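Local coordinates for protein peptide synthetase, module 7 (Actinoplanes teichomyceticus, PDB 4TX3) that forms a condensation-type domain in a nonribosomal peptide synthetase and probably helps recruit the oxygenases that crosslink the teicoplanin peptide, at residues V220-R225 and H429-S434; R225-I230 and E396-F401. One frame throughout, in Å; residues are numbered along the deposited sequence.

Contact 1: residues V220-R225 and H429-S434. With SO4 (sulfate ion), chain G.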
ATOM      1  N   VAL B 220      16.745  -9.640 -33.938  1.00 30.56           N
ATOM      2  CA  VAL B 220      17.648  -8.796 -34.726  1.00 34.45           C
ATOM      3  C   VAL B 220      17.573  -7.350 -34.266  1.00 32.41           C
ATOM      4  O   VAL B 220      16.513  -6.738 -34.323  1.00 39.78           O
ATOM      5  CB  VAL B 220      17.329  -8.836 -36.241  1.00 39.74           C
ATOM      6  CG1 VAL B 220      18.152  -7.782 -36.976  1.00 32.60           C
ATOM      7  CG2 VAL B 220      17.613 -10.193 -36.802  1.00 31.52           C
ATOM      8  N   LEU B 221      18.688  -6.789 -33.820  1.00 34.63           N
ATOM      9  CA  LEU B 221      18.674  -5.427 -33.269  1.00 34.34           C
ATOM     10  C   LEU B 221      19.858  -4.626 -33.813  1.00 34.24           C
ATOM     11  O   LEU B 221      20.797  -5.203 -34.345  1.00 42.81           O
ATOM     12  CB  LEU B 221      18.697  -5.482 -31.738  1.00 33.05           C
ATOM     13  CG  LEU B 221      17.547  -6.235 -31.048  1.00 34.16           C
ATOM     14  CD1 LEU B 221      17.956  -6.688 -29.655  1.00 35.01           C
ATOM     15  CD2 LEU B 221      16.265  -5.407 -30.970  1.00 28.84           C
ATOM     16  N   PRO B 222      19.828  -3.294 -33.699  1.00 36.72           N
ATOM     17  CA  PRO B 222      20.942  -2.566 -34.326  1.00 38.75           C
ATOM     18  C   PRO B 222      22.226  -2.551 -33.479  1.00 39.78           C
ATOM     19  O   PRO B 222      22.591  -1.509 -32.901  1.00 38.46           O
ATOM     20  CB  PRO B 222      20.378  -1.150 -34.487  1.00 36.13           C
ATOM     21  CG  PRO B 222      19.442  -1.011 -33.329  1.00 38.42           C
ATOM     22  CD  PRO B 222      18.798  -2.379 -33.171  1.00 38.50           C
ATOM     23  N   PHE B 223      22.910  -3.693 -33.425  1.00 33.82           N
ATOM     24  CA  PHE B 223      24.107  -3.837 -32.594  1.00 41.32           C
ATOM     25  C   PHE B 223      25.246  -2.926 -33.065  1.00 39.70           C
ATOM     26  O   PHE B 223      25.338  -2.610 -34.245  1.00 43.77           O
ATOM     27  CB  PHE B 223      24.593  -5.291 -32.586  1.00 40.66           C
ATOM     28  CG  PHE B 223      23.601  -6.275 -32.017  1.00 40.60           C
ATOM     29  CD1 PHE B 223      23.097  -6.122 -30.739  1.00 39.14           C
ATOM     30  CD2 PHE B 223      23.192  -7.374 -32.764  1.00 41.41           C
ATOM     31  CE1 PHE B 223      22.193  -7.046 -30.219  1.00 39.48           C
ATOM     32  CE2 PHE B 223      22.282  -8.287 -32.251  1.00 41.99           C
ATOM     33  CZ  PHE B 223      21.790  -8.124 -30.977  1.00 39.68           C
ATOM     34  N   ASP B 224      26.099  -2.499 -32.140  1.00 36.58           N
ATOM     35  CA  ASP B 224      27.311  -1.768 -32.501  1.00 37.48           C
ATOM     36  C   ASP B 224      28.528  -2.699 -32.423  1.00 39.58           C
ATOM     37  O   ASP B 224      29.577  -2.411 -33.001  1.00 41.44           O
ATOM     38  CB  ASP B 224      27.510  -0.549 -31.592  1.00 37.54           C
ATOM     39  CG  ASP B 224      26.547   0.580 -31.907  1.00 40.29           C
ATOM     40  OD1 ASP B 224      26.486   1.024 -33.069  1.00 41.42           O
ATOM     41  OD2 ASP B 224      25.830   1.023 -30.991  1.00 39.60           O
ATOM     42  N   ARG B 225      28.373  -3.810 -31.707  1.00 36.45           N
ATOM     43  CA  ARG B 225      29.414  -4.829 -31.561  1.00 38.98           C
ATOM     44  C   ARG B 225      28.806  -6.214 -31.502  1.00 42.80           C
ATOM     45  O   ARG B 225      27.654  -6.378 -31.093  1.00 43.51           O
ATOM     46  CB  ARG B 225      30.238  -4.633 -30.289  1.00 40.50           C
ATOM     47  CG  ARG B 225      31.041  -3.398 -30.219  1.00 36.76           C
ATOM     48  CD  ARG B 225      31.166  -2.929 -28.794  1.00 39.04           C
ATOM     49  NE  ARG B 225      31.040  -1.483 -28.813  1.00 46.94           N
ATOM     50  CZ  ARG B 225      30.042  -0.801 -28.273  1.00 40.73           C
ATOM     51  NH1 ARG B 225      29.085  -1.419 -27.603  1.00 40.46           N
ATOM     52  NH2 ARG B 225      30.032   0.513 -28.383  1.00 45.86           N
ATOM     53  N   HIS B 429      25.537   4.665 -26.773  1.00 46.58           N
ATOM     54  CA  HIS B 429      24.500   5.548 -26.228  1.00 42.81           C
ATOM     55  C   HIS B 429      23.638   6.168 -27.318  1.00 41.35           C
ATOM     56  O   HIS B 429      22.433   6.338 -27.119  1.00 41.98           O
ATOM     57  CB  HIS B 429      25.129   6.660 -25.381  1.00 43.86           C
ATOM     58  CG  HIS B 429      24.132   7.540 -24.690  1.00 42.69           C
ATOM     59  ND1 HIS B 429      23.660   8.710 -25.244  1.00 38.33           N
ATOM     60  CD2 HIS B 429      23.518   7.418 -23.489  1.00 42.67           C
ATOM     61  CE1 HIS B 429      22.799   9.274 -24.416  1.00 41.11           C
ATOM     62  NE2 HIS B 429      22.699   8.513 -23.340  1.00 46.39           N
ATOM     63  N   ASP B 430      24.245   6.505 -28.461  1.00 43.14           N
ATOM     64  CA  ASP B 430      23.502   7.151 -29.555  1.00 42.89           C
ATOM     65  C   ASP B 430      22.552   6.179 -30.264  1.00 40.99           C
ATOM     66  O   ASP B 430      21.451   6.558 -30.664  1.00 38.95           O
ATOM     67  CB  ASP B 430      24.459   7.805 -30.576  1.00 42.06           C
ATOM     68  CG  ASP B 430      25.465   6.827 -31.193  1.00 56.80           C
ATOM     69  OD1 ASP B 430      25.122   5.648 -31.459  1.00 57.45           O
ATOM     70  OD2 ASP B 430      26.613   7.259 -31.450  1.00 65.42           O
ATOM     71  N   THR B 431      22.981   4.930 -30.414  1.00 38.60           N
ATOM     72  CA  THR B 431      22.102   3.890 -30.917  1.00 40.83           C
ATOM     73  C   THR B 431      20.857   3.775 -30.040  1.00 38.25           C
ATOM     74  O   THR B 431      19.745   3.688 -30.550  1.00 38.00           O
ATOM     75  CB  THR B 431      22.815   2.534 -30.981  1.00 42.23           C
ATOM     76  OG1 THR B 431      24.049   2.686 -31.692  1.00 43.81           O
ATOM     77  CG2 THR B 431      21.954   1.508 -31.701  1.00 35.92           C
ATOM     78  N   ALA B 432      21.043   3.804 -28.723  1.00 36.45           N
ATOM     79  CA  ALA B 432      19.926   3.628 -27.801  1.00 30.44           C
ATOM     80  C   ALA B 432      19.053   4.863 -27.762  1.00 37.41           C
ATOM     81  O   ALA B 432      17.841   4.772 -27.539  1.00 36.43           O
ATOM     82  CB  ALA B 432      20.428   3.303 -26.428  1.00 32.29           C
ATOM     83  N   ALA B 433      19.676   6.018 -27.978  1.00 34.90           N
ATOM     84  CA  ALA B 433      18.966   7.283 -27.981  1.00 37.99           C
ATOM     85  C   ALA B 433      18.020   7.397 -29.186  1.00 35.63           C
ATOM     86  O   ALA B 433      16.908   7.922 -29.068  1.00 38.15           O
ATOM     87  CB  ALA B 433      19.960   8.438 -27.966  1.00 40.36           C
ATOM     88  N   SER B 434      18.467   6.897 -30.334  1.00 36.95           N
ATOM     89  CA  SER B 434      17.630   6.798 -31.525  1.00 33.81           C
ATOM     90  C   SER B 434      16.418   5.900 -31.292  1.00 33.21           C
ATOM     91  O   SER B 434      15.280   6.257 -31.624  1.00 31.00           O
ATOM     92  CB  SER B 434      18.441   6.257 -32.698  1.00 31.86           C
ATOM     93  OG  SER B 434      19.559   7.073 -32.945  1.00 37.34           O
TER
HETATM   94  S   SO4 G 502      28.968   5.501 -25.470  1.00 92.38           S
HETATM   95  O1  SO4 G 502      29.297   5.758 -24.059  1.00 90.31           O
HETATM   96  O2  SO4 G 502      30.058   4.777 -26.138  1.00 69.12           O
HETATM   97  O3  SO4 G 502      27.749   4.688 -25.535  1.00 66.70           O
HETATM   98  O4  SO4 G 502      28.729   6.775 -26.160  1.00 76.31           O

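Contact 2: residues R225-I230 and E396-F401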
ATOM      1  N   ARG B 225      28.373  -3.810 -31.707  1.00 36.45           N
ATOM      2  CA  ARG B 225      29.414  -4.829 -31.561  1.00 38.98           C
ATOM      3  C   ARG B 225      28.806  -6.214 -31.502  1.00 42.80           C
ATOM      4  O   ARG B 225      27.654  -6.378 -31.093  1.00 43.51           O
ATOM      5  CB  ARG B 225      30.238  -4.633 -30.289  1.00 40.50           C
ATOM      6  CG  ARG B 225      31.041  -3.398 -30.219  1.00 36.76           C
ATOM      7  CD  ARG B 225      31.166  -2.929 -28.794  1.00 39.04           C
ATOM      8  NE  ARG B 225      31.040  -1.483 -28.813  1.00 46.94           N
ATOM      9  CZ  ARG B 225      30.042  -0.801 -28.273  1.00 40.73           C
ATOM     10  NH1 ARG B 225      29.085  -1.419 -27.603  1.00 40.46           N
ATOM     11  NH2 ARG B 225      30.032   0.513 -28.383  1.00 45.86           N
ATOM     12  N   ALA B 226      29.594  -7.216 -31.866  1.00 36.63           N
ATOM     13  CA  ALA B 226      29.116  -8.586 -31.815  1.00 41.37           C
ATOM     14  C   ALA B 226      28.932  -9.016 -30.358  1.00 46.54           C
ATOM     15  O   ALA B 226      29.597  -8.491 -29.462  1.00 41.99           O
ATOM     16  CB  ALA B 226      30.078  -9.518 -32.534  1.00 37.85           C
ATOM     17  N   ARG B 227      28.018  -9.960 -30.137  1.00 46.32           N
ATOM     18  CA  ARG B 227      27.776 -10.507 -28.816  1.00 43.85           C
ATOM     19  C   ARG B 227      28.983 -11.326 -28.394  1.00 44.40           C
ATOM     20  O   ARG B 227      29.346 -12.271 -29.083  1.00 47.36           O
ATOM     21  CB  ARG B 227      26.509 -11.362 -28.811  1.00 37.88           C
ATOM     22  CG  ARG B 227      25.997 -11.732 -27.432  1.00 44.37           C
ATOM     23  CD  ARG B 227      24.827 -12.715 -27.515  1.00 44.21           C
ATOM     24  NE  ARG B 227      23.730 -12.165 -28.293  1.00 44.53           N
ATOM     25  CZ  ARG B 227      22.836 -11.311 -27.808  1.00 46.53           C
ATOM     26  NH1 ARG B 227      22.910 -10.912 -26.537  1.00 38.80           N
ATOM     27  NH2 ARG B 227      21.873 -10.852 -28.595  1.00 39.22           N
ATOM     28  N   PRO B 228      29.630 -10.937 -27.280  1.00 48.72           N
ATOM     29  CA  PRO B 228      30.748 -11.681 -26.697  1.00 47.49           C
ATOM     30  C   PRO B 228      30.285 -12.985 -26.073  1.00 54.01           C
ATOM     31  O   PRO B 228      29.116 -13.095 -25.718  1.00 56.04           O
ATOM     32  CB  PRO B 228      31.279 -10.730 -25.625  1.00 46.75           C
ATOM     33  CG  PRO B 228      30.131  -9.910 -25.259  1.00 48.08           C
ATOM     34  CD  PRO B 228      29.372  -9.692 -26.535  1.00 48.36           C
ATOM     35  N   ALA B 229      31.184 -13.953 -25.936  1.00 54.74           N
ATOM     36  CA  ALA B 229      30.834 -15.222 -25.300  1.00 58.83           C
ATOM     37  C   ALA B 229      30.408 -15.021 -23.847  1.00 55.84           C
ATOM     38  O   ALA B 229      29.410 -15.585 -23.395  1.00 56.28           O
ATOM     39  CB  ALA B 229      31.999 -16.188 -25.377  1.00 57.35           C
ATOM     40  N   ILE B 230      31.169 -14.206 -23.123  1.00 55.76           N
ATOM     41  CA  ILE B 230      30.867 -13.909 -21.726  1.00 54.63           C
ATOM     42  C   ILE B 230      30.442 -12.466 -21.530  1.00 50.03           C
ATOM     43  O   ILE B 230      31.190 -11.547 -21.858  1.00 56.64           O
ATOM     44  CB  ILE B 230      32.066 -14.168 -20.832  1.00 54.26           C
ATOM     45  CG1 ILE B 230      32.550 -15.606 -20.994  1.00 51.43           C
ATOM     46  CG2 ILE B 230      31.715 -13.858 -19.394  1.00 52.52           C
ATOM     47  CD1 ILE B 230      33.807 -15.875 -20.219  1.00 51.78           C
ATOM     48  N   GLU B 396      20.781  -8.249 -18.058  1.00 40.98           N
ATOM     49  CA  GLU B 396      20.947  -9.515 -18.781  1.00 42.17           C
ATOM     50  C   GLU B 396      20.305  -9.440 -20.159  1.00 38.44           C
ATOM     51  O   GLU B 396      20.667 -10.181 -21.063  1.00 36.34           O
ATOM     52  CB  GLU B 396      20.333 -10.680 -18.014  1.00 42.07           C
ATOM     53  CG  GLU B 396      21.029 -11.045 -16.725  1.00 48.56           C
ATOM     54  CD  GLU B 396      20.374 -12.243 -16.059  1.00 55.35           C
ATOM     55  OE1 GLU B 396      19.192 -12.120 -15.656  1.00 54.96           O
ATOM     56  OE2 GLU B 396      21.028 -13.311 -15.971  1.00 59.32           O
ATOM     57  N   LEU B 397      19.324  -8.554 -20.290  1.00 40.19           N
ATOM     58  CA  LEU B 397      18.644  -8.311 -21.555  1.00 38.78           C
ATOM     59  C   LEU B 397      19.494  -7.443 -22.495  1.00 37.15           C
ATOM     60  O   LEU B 397      20.427  -6.755 -22.062  1.00 37.77           O
ATOM     61  CB  LEU B 397      17.300  -7.635 -21.292  1.00 32.88           C
ATOM     62  CG  LEU B 397      16.232  -8.438 -20.552  1.00 30.99           C
ATOM     63  CD1 LEU B 397      15.114  -7.527 -20.096  1.00 30.38           C
ATOM     64  CD2 LEU B 397      15.677  -9.538 -21.426  1.00 30.66           C
ATOM     65  N   ASP B 398      19.162  -7.461 -23.777  1.00 34.69           N
ATOM     66  CA  ASP B 398      19.756  -6.520 -24.720  1.00 33.84           C
ATOM     67  C   ASP B 398      19.170  -5.123 -24.517  1.00 37.19           C
ATOM     68  O   ASP B 398      19.908  -4.139 -24.380  1.00 37.21           O
ATOM     69  CB  ASP B 398      19.535  -7.004 -26.146  1.00 34.63           C
ATOM     70  CG  ASP B 398      20.240  -8.323 -26.417  1.00 38.51           C
ATOM     71  OD1 ASP B 398      20.768  -8.925 -25.449  1.00 36.32           O
ATOM     72  OD2 ASP B 398      20.264  -8.760 -27.586  1.00 40.29           O
ATOM     73  N   LEU B 399      17.842  -5.045 -24.475  1.00 35.28           N
ATOM     74  CA  LEU B 399      17.152  -3.782 -24.232  1.00 35.52           C
ATOM     75  C   LEU B 399      16.023  -3.957 -23.216  1.00 34.58           C
ATOM     76  O   LEU B 399      15.352  -4.987 -23.180  1.00 32.19           O
ATOM     77  CB  LEU B 399      16.593  -3.208 -25.541  1.00 33.30           C
ATOM     78  CG  LEU B 399      17.582  -3.118 -26.708  1.00 33.93           C
ATOM     79  CD1 LEU B 399      16.865  -2.955 -28.037  1.00 33.71           C
ATOM     80  CD2 LEU B 399      18.554  -1.986 -26.474  1.00 32.93           C
ATOM     81  N   ALA B 400      15.809  -2.933 -22.398  1.00 35.57           N
ATOM     82  CA  ALA B 400      14.765  -2.967 -21.384  1.00 33.23           C
ATOM     83  C   ALA B 400      14.177  -1.578 -21.194  1.00 34.63           C
ATOM     84  O   ALA B 400      14.853  -0.658 -20.749  1.00 32.97           O
ATOM     85  CB  ALA B 400      15.313  -3.514 -20.050  1.00 26.87           C
ATOM     86  N   PHE B 401      12.906  -1.439 -21.539  1.00 36.41           N
ATOM     87  CA  PHE B 401      12.199  -0.183 -21.394  1.00 34.30           C
ATOM     88  C   PHE B 401      11.480  -0.163 -20.066  1.00 38.57           C
ATOM     89  O   PHE B 401      10.760  -1.121 -19.736  1.00 37.33           O
ATOM     90  CB  PHE B 401      11.190   0.010 -22.526  1.00 34.70           C
ATOM     91  CG  PHE B 401      11.812   0.233 -23.889  1.00 34.98           C
ATOM     92  CD1 PHE B 401      12.223  -0.836 -24.663  1.00 35.50           C
ATOM     93  CD2 PHE B 401      11.933   1.506 -24.408  1.00 36.44           C
ATOM     94  CE1 PHE B 401      12.766  -0.637 -25.912  1.00 36.33           C
ATOM     95  CE2 PHE B 401      12.477   1.706 -25.659  1.00 35.92           C
ATOM     96  CZ  PHE B 401      12.886   0.634 -26.411  1.00 31.72           C
TER

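Contact 1: residues V220-R225 and H429-S434
Pro222 and Thr431 supply the nonpolar half of this contact, their side chains sliding past each other in opposite directions. The methyl CG2 of Thr431 lies 3.9 Å from Pro222 CG and, nearer still, 3.3 Å from the carbonyl Pro222 O. Pro222 is the centre of an inverse gamma turn, closed by the backbone bond from Phe223 N to Leu221 O at 2.8 Å. The turn presents the pyrrolidine ring to the helix and sends Phe223 the other way, to meet the ring of Phe427. Asp224 then provides the polar half. The side chains of Asp224 and Thr431 reach toward each other from opposite directions, and OG1 of Thr431 donates to Asp224 OD2 in a short bond of 2.5 Å, received on the syn lone pair. One rotamer of Thr431 serves both neighbours: with CG2 anti to the backbone N, OG1 (chi1 -52°) is turned to the aspartate while the methyl is kept for the proline. Asp224 OD2 also accepts from Asp428 N, just ahead of the helix, so a single oxygen holds both the residue leading into the helix and its first turn. Were Asp224 replaced by an alanine, the Thr431 hydroxyl and the Asp428 amide would probably lose their shared acceptor, and the first turn could shift against the loop. Arg225 spreads its guanidinium over Asp224 CB and forms a salt bridge with Asp428. A sulfate, probably from the crystallisation liquor, takes the amide His429 N at 2.5 Å from its O3. The contact joins the loop between helix 200-211 and strand 235-242 to the start of helix 429-448; Tyr276 of helix 261-278 touches both Pro222 and Ser434, while Ala432 packs on Leu420 and Tyr422 of strand 413-423.

Contact 2: residues R225-I230 and E396-F401
Arg227 leaves its backbone with CG anti to the N (chi1 -167°), runs on extended through the next bond, and bends at chi3 (-58°), a course that brings its guanidinium to the carboxylate of Asp398. The aspartate, for its part, holds CG anti to its carbonyl carbon, beside its own N, and the two side chains cross at about a right angle. What results is the end-on, two-pronged salt bridge, in which the terminal nitrogens NH1 and NH2 each take one carboxylate oxygen. The tighter prong joins Arg227 NH2 to Asp398 OD2 at 2.8 Å, on the syn lone pair. Its companion, from Arg227 NH1 to Asp398 OD1, is longer at 3.1 Å but almost perfectly straight. Both oxygens lie close to the guanidinium plane, and the two flat groups are only 23° apart. That small twist appears on the acceptor side, where NH1 sits somewhat out of the carboxylate plane. Two bonds shared in this way fix the rotation of both groups. Two further donor positions of the arginine are engaged: NE in a salt bridge with Glu218, and NH1 in a second hydrogen bond, to Ser356 O. Flanked by two acids, the guanidinium very likely stays positive, and its charge would help stabilise the ionised form of the buried Asp398. The bridge fastens the loop leading to strand 235-242 to the chain just before strand 399-407. That strand lies between 413-423 and 363-369 in a four-stranded mixed sheet: Asp398 is paired through its backbone with Ala423, Leu399 bonds to Gly364, and the side chains of Leu399 and Phe401 rest on Leu435 and Leu439 of helix 429-448.

In the fold
Contacts 1 and 2 lie with their centres 11 Å apart and use successive pieces of one loop, between helix 200-211 and strand 235-242, sharing Arg225. Along the chain, contact 2 is nested within the span closed by contact 1. One anchors the loop to the start of helix 429-448, the other to the lead-in of strand 399-407, whose sheet that helix packs against. They also touch directly: Leu221 CD1 and Phe223 CE1 each lie 3.7 Å from Asp398 OD2. The irregular segment is thus held to both layers of what is probably the C-terminal lobe of the condensation fold.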